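Local structure of macromomycin (Streptomyces macromomyceticus, 2MCM) at residues A[55-58]-A[59-63]; A[86-90]-A[91-95]. The protein binds non-covalently, as the apoprotein of the antibiotic auromomycin, the cytotoxic chromophore that intercalates weakly into DNA and breaks its strands. All coordinates share one frame; numbering follows the deposited sequence. Where two conformers were deposited one is given.

Contact 1: A[55-58]-A[59-63]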
loop_
_atom_site.group_PDB
_atom_site.type_symbol
_atom_site.label_atom_id
_atom_site.label_comp_id
_atom_site.label_asym_id
_atom_site.label_seq_id
_atom_site.Cartn_x
_atom_site.Cartn_y
_atom_site.Cartn_z
ATOM N N THR A 55 8.188 11.192 -2.293
ATOM C CA THR A 55 9.383 11.131 -3.192
ATOM C C THR A 55 10.505 10.551 -2.437
ATOM O O THR A 55 10.910 10.875 -1.288
ATOM C CB THR A 55 9.696 12.627 -3.621
ATOM O OG1 THR A 55 8.537 13.123 -4.263
ATOM C CG2 THR A 55 10.922 12.638 -4.572
ATOM N N ALA A 56 11.198 9.533 -3.011
ATOM C CA ALA A 56 12.331 8.912 -2.327
ATOM C C ALA A 56 13.470 9.956 -2.222
ATOM O O ALA A 56 13.683 10.754 -3.157
ATOM C CB ALA A 56 12.825 7.727 -3.144
ATOM N N ASP A 57 14.186 9.847 -1.144
ATOM C CA ASP A 57 15.283 10.809 -0.862
ATOM C C ASP A 57 16.589 10.380 -1.505
ATOM O O ASP A 57 16.640 9.365 -2.219
ATOM C CB ASP A 57 15.335 10.984 0.664
ATOM C CG ASP A 57 15.850 9.810 1.392
ATOM O OD1 ASP A 57 16.480 8.817 0.897
ATOM O OD2 ASP A 57 15.602 9.835 2.673
ATOM N N ALA A 58 17.660 11.152 -1.280
ATOM C CA ALA A 58 18.975 10.872 -1.880
ATOM C C ALA A 58 19.523 9.538 -1.485
ATOM O O ALA A 58 20.391 9.030 -2.303
ATOM C CB ALA A 58 19.967 12.006 -1.637
ATOM N N ALA A 59 19.114 8.929 -0.410
ATOM C CA ALA A 59 19.524 7.621 0.048
ATOM C C ALA A 59 18.619 6.469 -0.455
ATOM O O ALA A 59 18.863 5.283 -0.122
ATOM C CB ALA A 59 19.575 7.579 1.600
ATOM N N GLY A 60 17.662 6.816 -1.272
ATOM C CA GLY A 60 16.764 5.801 -1.829
ATOM C C GLY A 60 15.796 5.248 -0.791
ATOM O O GLY A 60 15.309 4.124 -0.934
ATOM N N LYS A 61 15.445 6.039 0.194
ATOM C CA LYS A 61 14.506 5.609 1.211
ATOM C C LYS A 61 13.236 6.478 1.255
ATOM O O LYS A 61 13.159 7.631 0.850
ATOM C CB LYS A 61 15.175 5.880 2.611
ATOM C CG LYS A 61 16.340 4.958 2.817
ATOM C CD LYS A 61 16.888 4.976 4.252
ATOM C CE LYS A 61 17.926 6.089 4.321
ATOM N NZ LYS A 61 17.310 7.316 4.972
ATOM N N ILE A 62 12.245 5.823 1.817
ATOM C CA ILE A 62 10.973 6.445 2.141
ATOM C C ILE A 62 10.543 5.841 3.492
ATOM O O ILE A 62 10.636 4.613 3.707
ATOM C CB ILE A 62 9.828 6.171 1.118
ATOM C CG1 ILE A 62 10.049 7.087 -0.110
ATOM C CG2 ILE A 62 8.444 6.374 1.825
ATOM C CD1 ILE A 62 9.002 6.805 -1.214
ATOM N N THR A 63 10.056 6.740 4.376
ATOM C CA THR A 63 9.480 6.219 5.654
ATOM C C THR A 63 8.129 6.973 5.717
ATOM O O THR A 63 8.242 8.230 5.725
ATOM C CB THR A 63 10.287 6.483 6.947
ATOM O OG1 THR A 63 11.541 5.796 6.797
ATOM C CG2 THR A 63 9.531 5.856 8.169
#
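A type I beta turn with a G1 beta bulge, Asp57 to Gly60, links the two sheets of the immunoglobulin-like neocarzinostatin fold, and the carboxylate of Asp57 is folded back over it to meet the backbone of Ala59 and Lys61. The turn's own bond runs from Gly60 N to Asp57 O, 2.9 Å, with the donor standing well above the carbonyl plane. Just outside it, Asp57 N gives its hydrogen to Lys61 O at 3.2 Å; this bond is nearly straight (168°) and lies in the carbonyl plane. Gly60, the last residue of the turn, has the positive phi (72°) of the bulge.

With CG of Asp57 set between its backbone N and carbonyl carbon (chi1 71°), OD1 is carried over the amides of the turn. Two N-H groups grip it: Ala59 N lies 2.9 Å from Asp57 OD1, on a bent path, and Lys61 N 3.0 Å from it, much straighter. They come from opposite faces of the carboxylate plane, each well out of it, and together they fix the rotation of the group. The lysine chain, bent at its last two torsions, crosses the aspartate, and Lys61 NZ stands 3.8 Å from Asp57 OD2, a long salt bridge that probably adds only modest attraction.

On the inner side, Ile62 CG1 lies 3.7 Å from Ala56 CA, which also directs a CH...O contact at Lys61 O. Leu25, from a loop, and Tyr31, on strand 30-40, pack against both apolar side chains. Backbone bonds from Ala56 to Gly28 and Thr29, from Gly60 to Leu25, and from Ile62 to Ala22 of strand 16-23 fasten the turn to its neighbours.

Contact 2: A[86-90]-A[91-95]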
loop_
_atom_site.group_PDB
_atom_site.type_symbol
_atom_site.label_atom_id
_atom_site.label_comp_id
_atom_site.label_asym_id
_atom_site.label_seq_id
_atom_site.Cartn_x
_atom_site.Cartn_y
_atom_site.Cartn_z
ATOM N N VAL A 86 -13.775 -4.343 -0.217
ATOM C CA VAL A 86 -12.771 -5.365 0.025
ATOM C C VAL A 86 -12.731 -5.588 1.555
ATOM O O VAL A 86 -12.528 -4.638 2.303
ATOM C CB VAL A 86 -11.375 -4.929 -0.470
ATOM C CG1 VAL A 86 -10.341 -5.985 -0.083
ATOM C CG2 VAL A 86 -11.310 -4.799 -1.996
ATOM N N ASN A 87 -12.852 -6.829 2.004
ATOM C CA ASN A 87 -12.798 -7.135 3.448
ATOM C C ASN A 87 -11.484 -7.873 3.669
ATOM O O ASN A 87 -11.360 -9.022 3.117
ATOM C CB ASN A 87 -14.018 -7.962 3.799
ATOM C CG ASN A 87 -13.993 -8.371 5.256
ATOM O OD1 ASN A 87 -13.003 -8.410 5.986
ATOM N ND2 ASN A 87 -15.248 -8.761 5.583
ATOM N N CYS A 88 -10.548 -7.309 4.354
ATOM C CA CYS A 88 -9.218 -7.863 4.581
ATOM C C CYS A 88 -9.200 -8.974 5.622
ATOM O O CYS A 88 -8.070 -9.464 5.839
ATOM C CB CYS A 88 -8.185 -6.780 4.871
ATOM S SG CYS A 88 -8.052 -5.502 3.543
ATOM N N LYS A 89 -10.321 -9.340 6.163
ATOM C CA LYS A 89 -10.356 -10.453 7.102
ATOM C C LYS A 89 -10.775 -11.651 6.261
ATOM O O LYS A 89 -10.733 -12.773 6.819
ATOM C CB LYS A 89 -11.316 -10.197 8.275
ATOM C CG LYS A 89 -10.644 -9.242 9.279
ATOM C CD LYS A 89 -11.466 -8.865 10.477
ATOM C CE LYS A 89 -11.489 -9.847 11.617
ATOM N NZ LYS A 89 -10.228 -10.627 11.757
ATOM N N VAL A 90 -11.160 -11.484 5.020
ATOM C CA VAL A 90 -11.593 -12.578 4.120
ATOM C C VAL A 90 -10.574 -12.792 3.010
ATOM O O VAL A 90 -10.360 -13.972 2.609
ATOM C CB VAL A 90 -13.012 -12.257 3.555
ATOM C CG1 VAL A 90 -13.470 -13.197 2.455
ATOM C CG2 VAL A 90 -14.005 -12.150 4.687
ATOM N N VAL A 91 -10.059 -11.735 2.424
ATOM C CA VAL A 91 -9.062 -11.812 1.348
ATOM C C VAL A 91 -7.773 -11.223 1.913
ATOM O O VAL A 91 -7.714 -10.500 2.905
ATOM C CB VAL A 91 -9.438 -11.120 0.055
ATOM C CG1 VAL A 91 -10.693 -11.778 -0.527
ATOM C CG2 VAL A 91 -9.407 -9.622 0.045
ATOM N N SER A 92 -6.671 -11.547 1.246
ATOM C CA SER A 92 -5.361 -11.038 1.659
ATOM C C SER A 92 -5.139 -9.593 1.165
ATOM O O SER A 92 -5.277 -9.330 -0.032
ATOM C CB SER A 92 -4.149 -11.861 1.100
ATOM O OG SER A 92 -4.257 -13.176 1.659
ATOM N N CYS A 93 -4.774 -8.701 2.077
ATOM C CA CYS A 93 -4.476 -7.312 1.672
ATOM C C CYS A 93 -3.029 -6.995 1.955
ATOM O O CYS A 93 -2.379 -7.801 2.737
ATOM C CB CYS A 93 -5.333 -6.347 2.561
ATOM S SG CYS A 93 -7.072 -6.556 2.092
ATOM N N SER A 94 -2.468 -5.970 1.397
ATOM C CA SER A 94 -1.103 -5.593 1.662
ATOM C C SER A 94 -0.978 -4.080 1.858
ATOM O O SER A 94 -1.934 -3.324 1.577
ATOM C CB SER A 94 -0.200 -5.930 0.413
ATOM O OG SER A 94 -0.655 -5.207 -0.700
ATOM N N ALA A 95 0.133 -3.650 2.344
ATOM C CA ALA A 95 0.550 -2.243 2.421
ATOM C C ALA A 95 1.895 -2.223 1.648
ATOM O O ALA A 95 2.717 -3.141 1.784
ATOM C CB ALA A 95 0.734 -1.750 3.850
HETATM O O HOH W 1 -5.350 -8.923 4.956
#
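A disulfide spans only four intervening residues here: Cys88 SG and Cys93 SG, 2.0 Å apart, close the loop between strands 81-87 and 93-98 of the immunoglobulin-like neocarzinostatin fold into a small covalent ring. The C-S-S-C torsion of -85° is close to the relaxed value for a disulfide. In both cysteines the sulfur lies beside the backbone N, anti to the carbonyl carbon, which brings the two sulfurs together across the loop.

Just before the ring, Asn87 O accepts from Val90 N and Val91 N. The bond from Val91 N to Asn87 O, 3.1 Å, is nearly straight and lies in the carbonyl plane. The asparagine side chain adds an Asx turn, in which Asn87 OD1 accepts from Lys89 N, 2.8 Å. A water makes a second link between the two cysteines, giving a hydrogen to Cys88 O (2.9 Å) and accepting one from Cys93 N (2.9 Å).

In one of two conformers of Val91, its side chain crosses that of Val86 at about a right angle, with Val86 CG1 3.8 Å from Val91 CG2. That same Val86 CG1 rests 4.0 Å from Cys93 SG, so it covers the sulfur bridge from one side. Covalent closure, the doubly used carbonyl and the bridging water are consistent with a loop held close to one shape at its neck, where disulfide and water join the same two residues.

How the contacts relate
Both contacts are local loop closures, met in series along the chain: contact 1 is complete before contact 2 begins, and neither nests in nor crosses the other. From the N terminus, residues 55-63 first turn the chain out of strand 52-55, in the larger sheet, into strand 62-68, at the edge of the smaller sheet, and so link the two sheets. After strand 71-76, residues 86-95 join strand 81-87 to strand 93-98 within the larger sheet. The contacts lie on opposite sides of the chain's centre, their own centres about 27 Å apart. Strand 30-40 packs against side chains of both.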